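Local coordinates for Blr3880 protein (Bradyrhizobium japonicum, PDB 2OOD) that probably catalyses the zinc-dependent hydrolytic deamination of guanine to xanthine and ammonia, the single step of guanine degradation to xanthine, at residues Asn279-Phe282 with Arg283-Ser286; Val345-Cys348 with Asn349-Leu352; Ser356-Pro359 with Ser360-Asp363. All coordinates share one frame; numbering follows the deposited sequence.

Contact 1: Asn279-Phe282 with Arg283-Ser286; sequences NNEF and RRMS
Arg-283 and Arg-284 both reach back along helix 279-288 toward its first turn, but they turn their flat ends differently. The Arg-283 chain bends at chi3 (-54°) and lays one guanidinium face over Asn-279 O and Asn-280 CA, with Asn-280 CA standing 3.5 Å off the guanidinium plane, nearer its periphery than its centre. Arg-283 CG also touches Asn-279 O, at 3.4 Å. The Asn-280 side chain crosses that of Arg-283 at about a right angle, the amide and guanidinium planes standing 43° apart. On the other flank of Asn-280, Arg-284 sets a guanidinium edge toward Asn-280 CG, while Glu-281 CA lies over one of its faces. Beneath these side chains run the regular i to i+4 helical hydrogen bonds; Arg-284 N, for example, donates to Asn-280 O at 2.9 Å. Glu-281 OE2 and Arg-284 NH2 remain 4.9 Å apart, opposite charges that do not meet. Each has closer business: Arg-284 NH2 forms salt bridges with Glu-260 and Asp-254, and the Glu-281 carboxylate accepts from the backbone N of Ser-278 and of Leu-256. Glu-281 therefore ties the start of its own helix to helix 255-260. Between the side chains the contact is thus van der Waals and long-range charge, the helix bonds being all backbone, while Glu-281 and Arg-284 give their polar bonds to residues outside the two segments.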
ATOM      1  N   ASN A 279       7.177   1.782 -26.801  1.00 38.28           N
ATOM      2  CA  ASN A 279       8.176   2.841 -26.766  1.00 38.71           C
ATOM      3  C   ASN A 279       7.855   3.854 -27.847  1.00 39.20           C
ATOM      4  O   ASN A 279       8.126   5.044 -27.700  1.00 39.27           O
ATOM      5  CB  ASN A 279       9.574   2.280 -26.996  1.00 38.79           C
ATOM      6  CG  ASN A 279       9.985   1.325 -25.917  1.00 39.61           C
ATOM      7  OD1 ASN A 279      11.142   0.922 -25.824  1.00 40.79           O
ATOM      8  ND2 ASN A 279       9.025   0.945 -25.087  1.00 39.96           N
ATOM      9  N   ASN A 280       7.274   3.369 -28.937  1.00 38.91           N
ATOM     10  CA  ASN A 280       6.896   4.228 -30.043  1.00 39.69           C
ATOM     11  C   ASN A 280       5.811   5.189 -29.562  1.00 39.65           C
ATOM     12  O   ASN A 280       5.875   6.393 -29.817  1.00 38.77           O
ATOM     13  CB  ASN A 280       6.376   3.382 -31.211  1.00 42.28           C
ATOM     14  CG  ASN A 280       5.923   4.228 -32.383  1.00 44.32           C
ATOM     15  OD1 ASN A 280       6.637   5.127 -32.822  1.00 46.54           O
ATOM     16  ND2 ASN A 280       4.734   3.942 -32.900  1.00 45.50           N
ATOM     17  N   GLU A 281       4.818   4.653 -28.859  1.00 38.25           N
ATOM     18  CA  GLU A 281       3.736   5.480 -28.344  1.00 37.12           C
ATOM     19  C   GLU A 281       4.284   6.518 -27.365  1.00 36.27           C
ATOM     20  O   GLU A 281       3.849   7.665 -27.367  1.00 35.88           O
ATOM     21  CB  GLU A 281       2.661   4.606 -27.683  1.00 36.69           C
ATOM     22  CG  GLU A 281       1.790   3.865 -28.697  1.00 37.40           C
ATOM     23  CD  GLU A 281       0.803   2.910 -28.052  1.00 38.91           C
ATOM     24  OE1 GLU A 281       1.253   1.979 -27.349  1.00 40.21           O
ATOM     25  OE2 GLU A 281      -0.422   3.085 -28.249  1.00 38.87           O
ATOM     26  N   PHE A 282       5.247   6.127 -26.537  1.00 35.23           N
ATOM     27  CA  PHE A 282       5.830   7.074 -25.599  1.00 34.61           C
ATOM     28  C   PHE A 282       6.530   8.175 -26.385  1.00 36.27           C
ATOM     29  O   PHE A 282       6.323   9.357 -26.115  1.00 36.76           O
ATOM     30  CB  PHE A 282       6.838   6.389 -24.671  1.00 33.02           C
ATOM     31  CG  PHE A 282       6.225   5.795 -23.431  1.00 32.37           C
ATOM     32  CD1 PHE A 282       5.490   6.580 -22.553  1.00 32.28           C
ATOM     33  CD2 PHE A 282       6.417   4.458 -23.112  1.00 32.47           C
ATOM     34  CE1 PHE A 282       4.958   6.042 -21.373  1.00 31.32           C
ATOM     35  CE2 PHE A 282       5.887   3.915 -21.932  1.00 32.11           C
ATOM     36  CZ  PHE A 282       5.160   4.716 -21.066  1.00 31.02           C
ATOM     37  N   ARG A 283       7.355   7.794 -27.360  1.00 36.55           N
ATOM     38  CA  ARG A 283       8.069   8.783 -28.158  1.00 36.81           C
ATOM     39  C   ARG A 283       7.124   9.750 -28.860  1.00 36.19           C
ATOM     40  O   ARG A 283       7.414  10.938 -28.948  1.00 36.61           O
ATOM     41  CB  ARG A 283       8.974   8.111 -29.197  1.00 37.72           C
ATOM     42  CG  ARG A 283      10.267   7.516 -28.635  1.00 41.36           C
ATOM     43  CD  ARG A 283      11.269   7.182 -29.752  1.00 45.52           C
ATOM     44  NE  ARG A 283      10.679   6.317 -30.780  1.00 49.29           N
ATOM     45  CZ  ARG A 283      10.622   4.985 -30.713  1.00 50.88           C
ATOM     46  NH1 ARG A 283      11.138   4.340 -29.664  1.00 52.54           N
ATOM     47  NH2 ARG A 283      10.014   4.299 -31.680  1.00 51.14           N
ATOM     48  N   ARG A 284       5.999   9.253 -29.359  1.00 35.67           N
ATOM     49  CA  ARG A 284       5.046  10.111 -30.051  1.00 36.42           C
ATOM     50  C   ARG A 284       4.457  11.150 -29.102  1.00 39.08           C
ATOM     51  O   ARG A 284       4.340  12.327 -29.453  1.00 38.94           O
ATOM     52  CB  ARG A 284       3.918   9.281 -30.672  1.00 35.26           C
ATOM     53  CG  ARG A 284       4.395   8.232 -31.657  1.00 33.46           C
ATOM     54  CD  ARG A 284       3.495   8.170 -32.858  1.00 32.37           C
ATOM     55  NE  ARG A 284       2.155   7.701 -32.537  1.00 33.62           N
ATOM     56  CZ  ARG A 284       1.860   6.441 -32.236  1.00 34.80           C
ATOM     57  NH1 ARG A 284       2.820   5.527 -32.210  1.00 33.82           N
ATOM     58  NH2 ARG A 284       0.605   6.091 -31.987  1.00 35.56           N
HETATM   59  N   MSE A 285       4.081  10.719 -27.903  1.00 40.13           N
HETATM   60  CA  MSE A 285       3.515  11.641 -26.923  1.00 41.11           C
HETATM   61  C   MSE A 285       4.557  12.691 -26.547  1.00 41.29           C
HETATM   62  O   MSE A 285       4.266  13.885 -26.513  1.00 40.73           O
HETATM   63  CB  MSE A 285       3.065  10.879 -25.681  1.00 43.50           C
HETATM   64  CG  MSE A 285       1.981   9.867 -25.971  1.00 48.91           C
HETATM   65 SE   MSE A 285       1.450   8.882 -24.371  1.00 54.74          SE
HETATM   66  CE  MSE A 285       0.340  10.266 -23.551  1.00 56.79           C
ATOM     67  N   SER A 286       5.776  12.239 -26.275  1.00 41.03           N
ATOM     68  CA  SER A 286       6.854  13.145 -25.920  1.00 40.91           C
ATOM     69  C   SER A 286       6.974  14.232 -26.988  1.00 41.88           C
ATOM     70  O   SER A 286       7.113  15.417 -26.678  1.00 42.74           O
ATOM     71  CB  SER A 286       8.171  12.374 -25.812  1.00 41.32           C
ATOM     72  OG  SER A 286       9.261  13.242 -25.553  1.00 40.60           O
TER

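Contact 2: Val345-Cys348 with Asn349-Leu352; sequences VGMC and NNTL
Asn-349 lies alongside Val-345, one turn earlier on helix 335-352, and the two side chains point the same way. Its CB begins over the carbonyl of Gly-346, 3.4 Å from Gly-346 O. CG stands beside the backbone N (chi1 -76°), which carries the amide back along the helix and places Asn-349 CG 3.3 Å from Val-345 O. OD1 passes near that same carbonyl oxygen, two acceptors in mere proximity. At the tip, Asn-349 ND2 approaches Val-345 CG1 at 4.1 Å, but its polar partners are Asn-370 OD1 and Phe-307 O, both of which it binds. Two acceptors from different loops thus hold this buried amide and fix its rotation.

On another flank, Met-347, a selenomethionine, folds at chi2 and chi3 so that its chain runs beside Asn-350. Leu-352 sets CG 3.4 Å from Cys-348 O. The backbone bonds slacken toward the end of the helix: Asn-350 N donates to Gly-346 O at 3.0 Å, whereas the bonds from Thr-351 N to Met-347 O and from Leu-352 N to Cys-348 O are both weak.

Here the last turns of helix 335-352 are wedged between their own chain and the second subunit. Leu-306, in the loop leading to helix 309-312, packs on Val-345, Cys-348 and Asn-349, and Asn-370 follows directly on helix 364-369. Phe-301 and Leu-300 of the second subunit press on Met-347 and Cys-348, and Thr-351 OG1 of this chain is hydrogen-bonded to Gly-303 O of the second subunit.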
ATOM      1  N   VAL A 345       6.202  -0.091  -7.432  1.00 33.38           N
ATOM      2  CA  VAL A 345       6.168  -0.459  -8.846  1.00 32.75           C
ATOM      3  C   VAL A 345       7.545  -0.218  -9.473  1.00 33.66           C
ATOM      4  O   VAL A 345       8.052  -1.048 -10.227  1.00 34.27           O
ATOM      5  CB  VAL A 345       5.106   0.369  -9.603  1.00 31.05           C
ATOM      6  CG1 VAL A 345       5.323   0.273 -11.101  1.00 29.18           C
ATOM      7  CG2 VAL A 345       3.731  -0.128  -9.240  1.00 28.79           C
ATOM      8  N   GLY A 346       8.149   0.917  -9.140  1.00 33.34           N
ATOM      9  CA  GLY A 346       9.454   1.252  -9.671  1.00 32.34           C
ATOM     10  C   GLY A 346      10.572   0.340  -9.209  1.00 33.23           C
ATOM     11  O   GLY A 346      11.519   0.108  -9.957  1.00 32.50           O
HETATM   12  N   MSE A 347      10.488  -0.171  -7.985  1.00 32.96           N
HETATM   13  CA  MSE A 347      11.532  -1.057  -7.489  1.00 33.37           C
HETATM   14  C   MSE A 347      11.402  -2.425  -8.132  1.00 33.32           C
HETATM   15  O   MSE A 347      12.402  -3.098  -8.367  1.00 33.41           O
HETATM   16  CB  MSE A 347      11.482  -1.187  -5.967  1.00 37.51           C
HETATM   17  CG  MSE A 347      12.092   0.000  -5.218  1.00 42.83           C
HETATM   18 SE   MSE A 347      13.915   0.489  -5.818  1.00 48.49          SE
HETATM   19  CE  MSE A 347      14.808  -1.219  -5.477  1.00 45.71           C
ATOM     20  N   CYS A 348      10.173  -2.841  -8.417  1.00 31.02           N
ATOM     21  CA  CYS A 348       9.978  -4.120  -9.070  1.00 30.45           C
ATOM     22  C   CYS A 348      10.540  -3.996 -10.474  1.00 29.77           C
ATOM     23  O   CYS A 348      11.056  -4.966 -11.017  1.00 30.16           O
ATOM     24  CB  CYS A 348       8.495  -4.490  -9.120  1.00 30.58           C
ATOM     25  SG  CYS A 348       7.814  -4.980  -7.529  1.00 29.83           S
ATOM     26  N   ASN A 349      10.446  -2.798 -11.054  1.00 30.95           N
ATOM     27  CA  ASN A 349      10.976  -2.537 -12.395  1.00 31.99           C
ATOM     28  C   ASN A 349      12.510  -2.557 -12.380  1.00 34.93           C
ATOM     29  O   ASN A 349      13.147  -2.975 -13.343  1.00 36.32           O
ATOM     30  CB  ASN A 349      10.534  -1.169 -12.919  1.00 31.30           C
ATOM     31  CG  ASN A 349       9.095  -1.140 -13.375  1.00 30.94           C
ATOM     32  OD1 ASN A 349       8.455  -2.175 -13.538  1.00 30.04           O
ATOM     33  ND2 ASN A 349       8.581   0.061 -13.603  1.00 29.02           N
ATOM     34  N   ASN A 350      13.098  -2.083 -11.287  1.00 35.87           N
ATOM     35  CA  ASN A 350      14.545  -2.050 -11.145  1.00 35.59           C
ATOM     36  C   ASN A 350      15.111  -3.469 -11.239  1.00 37.30           C
ATOM     37  O   ASN A 350      16.167  -3.690 -11.830  1.00 38.74           O
ATOM     38  CB  ASN A 350      14.913  -1.439  -9.792  1.00 34.42           C
ATOM     39  CG  ASN A 350      16.406  -1.358  -9.574  1.00 33.59           C
ATOM     40  OD1 ASN A 350      17.080  -0.511 -10.152  1.00 33.21           O
ATOM     41  ND2 ASN A 350      16.932  -2.244  -8.740  1.00 31.42           N
ATOM     42  N   THR A 351      14.404  -4.429 -10.649  1.00 36.58           N
ATOM     43  CA  THR A 351      14.845  -5.812 -10.655  1.00 35.27           C
ATOM     44  C   THR A 351      14.711  -6.428 -12.040  1.00 35.27           C
ATOM     45  O   THR A 351      15.490  -7.296 -12.414  1.00 36.47           O
ATOM     46  CB  THR A 351      14.047  -6.640  -9.623  1.00 34.04           C
ATOM     47  OG1 THR A 351      14.250  -6.086  -8.319  1.00 32.06           O
ATOM     48  CG2 THR A 351      14.505  -8.086  -9.614  1.00 31.74           C
ATOM     49  N   LEU A 352      13.735  -5.966 -12.812  1.00 35.65           N
ATOM     50  CA  LEU A 352      13.520  -6.483 -14.164  1.00 35.35           C
ATOM     51  C   LEU A 352      14.519  -5.926 -15.187  1.00 35.83           C
ATOM     52  O   LEU A 352      14.724  -6.515 -16.245  1.00 36.38           O
ATOM     53  CB  LEU A 352      12.103  -6.147 -14.636  1.00 33.32           C
ATOM     54  CG  LEU A 352      10.933  -6.743 -13.858  1.00 33.36           C
ATOM     55  CD1 LEU A 352       9.632  -6.181 -14.403  1.00 32.34           C
ATOM     56  CD2 LEU A 352      10.958  -8.258 -13.953  1.00 31.13           C
TER

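Contact 3: Ser356-Pro359 with Ser360-Asp363; sequences SIDP and SRKD
Ser-360 opens the second half of this turn with a double grip on Asp-358. Its backbone N donates to Asp-358 OD1 at 2.9 Å, the bond that defines an Asx turn, and Ser-360 OG donates to the same oxygen at 3.0 Å. Both donors come from one face of the carboxylate, the hydroxyl on the syn side. OG can do so because chi1 (76°) sets it between the backbone N and the carbonyl carbon. Replacing Asp-358 with an alanine would probably leave both Ser-360 donors without their acceptor and free the serine hydroxyl to turn. Next, Arg-361 N donates to Asp-358 O at 3.0 Å, closing a type I beta turn with Pro-359 and Ser-360 at its corners. The Arg-361 side chain runs out past the carboxylate, CG lying 3.7 Å from Asp-358 OD2. Asp-358 OD2 and Arg-361 NE are 4.3 Å apart, beyond a salt bridge, and the oxygen lies well out of the guanidinium plane. Lys-362 N adds a weak bond to Pro-359 O. Finally, Asp-363 caps helix 364-369, its OD2 accepting from Glu-366 N. The turn thus sits on the surface between helices 335-352 and 364-369, with Ser-356 and Ile-357 packing on Pro-239 and Tyr-276 of the second subunit.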
ATOM      1  N   SER A 356      19.765  -9.254 -13.476  1.00 41.03           N
ATOM      2  CA  SER A 356      19.873 -10.337 -12.503  1.00 40.49           C
ATOM      3  C   SER A 356      19.029 -11.530 -12.950  1.00 40.66           C
ATOM      4  O   SER A 356      19.256 -12.655 -12.507  1.00 41.06           O
ATOM      5  CB  SER A 356      19.443  -9.865 -11.107  1.00 40.23           C
ATOM      6  OG  SER A 356      18.081  -9.474 -11.075  1.00 41.21           O
ATOM      7  N   ILE A 357      18.062 -11.286 -13.829  1.00 39.59           N
ATOM      8  CA  ILE A 357      17.226 -12.367 -14.337  1.00 40.23           C
ATOM      9  C   ILE A 357      17.580 -12.605 -15.803  1.00 41.62           C
ATOM     10  O   ILE A 357      18.306 -13.553 -16.114  1.00 42.37           O
ATOM     11  CB  ILE A 357      15.717 -12.048 -14.216  1.00 39.47           C
ATOM     12  CG1 ILE A 357      15.324 -11.906 -12.743  1.00 38.60           C
ATOM     13  CG2 ILE A 357      14.899 -13.172 -14.804  1.00 38.26           C
ATOM     14  CD1 ILE A 357      13.866 -11.535 -12.533  1.00 36.50           C
ATOM     15  N   ASP A 358      17.078 -11.751 -16.699  1.00 40.69           N
ATOM     16  CA  ASP A 358      17.374 -11.880 -18.135  1.00 39.63           C
ATOM     17  C   ASP A 358      18.344 -10.780 -18.583  1.00 39.09           C
ATOM     18  O   ASP A 358      17.938  -9.643 -18.826  1.00 39.21           O
ATOM     19  CB  ASP A 358      16.089 -11.789 -18.961  1.00 38.37           C
ATOM     20  CG  ASP A 358      16.356 -11.881 -20.450  1.00 37.94           C
ATOM     21  OD1 ASP A 358      17.549 -11.908 -20.830  1.00 37.53           O
ATOM     22  OD2 ASP A 358      15.387 -11.922 -21.235  1.00 37.25           O
ATOM     23  N   PRO A 359      19.636 -11.117 -18.738  1.00 38.17           N
ATOM     24  CA  PRO A 359      20.635 -10.127 -19.148  1.00 37.82           C
ATOM     25  C   PRO A 359      20.419  -9.397 -20.465  1.00 37.73           C
ATOM     26  O   PRO A 359      20.973  -8.314 -20.664  1.00 37.99           O
ATOM     27  CB  PRO A 359      21.942 -10.918 -19.112  1.00 36.29           C
ATOM     28  CG  PRO A 359      21.511 -12.287 -19.441  1.00 36.43           C
ATOM     29  CD  PRO A 359      20.236 -12.457 -18.655  1.00 36.97           C
ATOM     30  N   SER A 360      19.609  -9.957 -21.358  1.00 37.14           N
ATOM     31  CA  SER A 360      19.381  -9.291 -22.635  1.00 37.50           C
ATOM     32  C   SER A 360      18.408  -8.125 -22.477  1.00 37.73           C
ATOM     33  O   SER A 360      18.343  -7.242 -23.336  1.00 37.83           O
ATOM     34  CB  SER A 360      18.868 -10.280 -23.695  1.00 37.70           C
ATOM     35  OG  SER A 360      17.503 -10.602 -23.507  1.00 39.80           O
ATOM     36  N   ARG A 361      17.661  -8.115 -21.375  1.00 37.71           N
ATOM     37  CA  ARG A 361      16.701  -7.044 -21.120  1.00 37.06           C
ATOM     38  C   ARG A 361      17.245  -5.969 -20.197  1.00 35.64           C
ATOM     39  O   ARG A 361      16.541  -5.024 -19.861  1.00 35.12           O
ATOM     40  CB  ARG A 361      15.408  -7.616 -20.544  1.00 38.51           C
ATOM     41  CG  ARG A 361      14.566  -8.286 -21.605  1.00 42.96           C
ATOM     42  CD  ARG A 361      13.217  -8.742 -21.092  1.00 48.67           C
ATOM     43  NE  ARG A 361      12.346  -9.103 -22.212  1.00 54.51           N
ATOM     44  CZ  ARG A 361      11.388 -10.032 -22.170  1.00 57.31           C
ATOM     45  NH1 ARG A 361      11.155 -10.717 -21.046  1.00 58.89           N
ATOM     46  NH2 ARG A 361      10.669 -10.291 -23.266  1.00 59.51           N
ATOM     47  N   LYS A 362      18.513  -6.111 -19.824  1.00 35.34           N
ATOM     48  CA  LYS A 362      19.193  -5.185 -18.927  1.00 33.93           C
ATOM     49  C   LYS A 362      19.309  -3.769 -19.473  1.00 34.48           C
ATOM     50  O   LYS A 362      19.416  -3.558 -20.679  1.00 34.07           O
ATOM     51  CB  LYS A 362      20.586  -5.724 -18.606  1.00 32.69           C
ATOM     52  CG  LYS A 362      21.384  -4.903 -17.627  1.00 32.81           C
ATOM     53  CD  LYS A 362      22.775  -5.483 -17.488  1.00 34.13           C
ATOM     54  CE  LYS A 362      23.552  -4.796 -16.384  1.00 36.92           C
ATOM     55  NZ  LYS A 362      24.928  -5.348 -16.237  1.00 40.46           N
ATOM     56  N   ASP A 363      19.284  -2.803 -18.561  1.00 34.94           N
ATOM     57  CA  ASP A 363      19.405  -1.388 -18.890  1.00 36.03           C
ATOM     58  C   ASP A 363      19.473  -0.627 -17.571  1.00 36.45           C
ATOM     59  O   ASP A 363      18.449  -0.278 -16.989  1.00 37.54           O
ATOM     60  CB  ASP A 363      18.210  -0.920 -19.724  1.00 36.29           C
ATOM     61  CG  ASP A 363      18.310   0.551 -20.114  1.00 38.51           C
ATOM     62  OD1 ASP A 363      17.550   0.983 -21.005  1.00 39.23           O
ATOM     63  OD2 ASP A 363      19.142   1.277 -19.524  1.00 39.18           O
TER

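Overall arrangement
The three contacts follow one another along the chain within the amidohydrolase domain, a TIM-barrel type of fold. Contact 1 lies on helix 279-288, which connects parallel strands 269-272 and 291-294; its Met-285 side chain is about 11 Å from those of the zinc ligands His-79 and His-234. Contact 2 ends helix 335-352, its centre 21 Å from that of contact 1 and the nearest atoms about 9 Å apart. Contact 3 occupies the loop just beyond, centred 12 Å from contact 2, which it touches where Ser-356 OG packs against Thr-351 O. Contacts 2 and 3 both meet the second subunit, so helix end and loop together form part of the dimer interface.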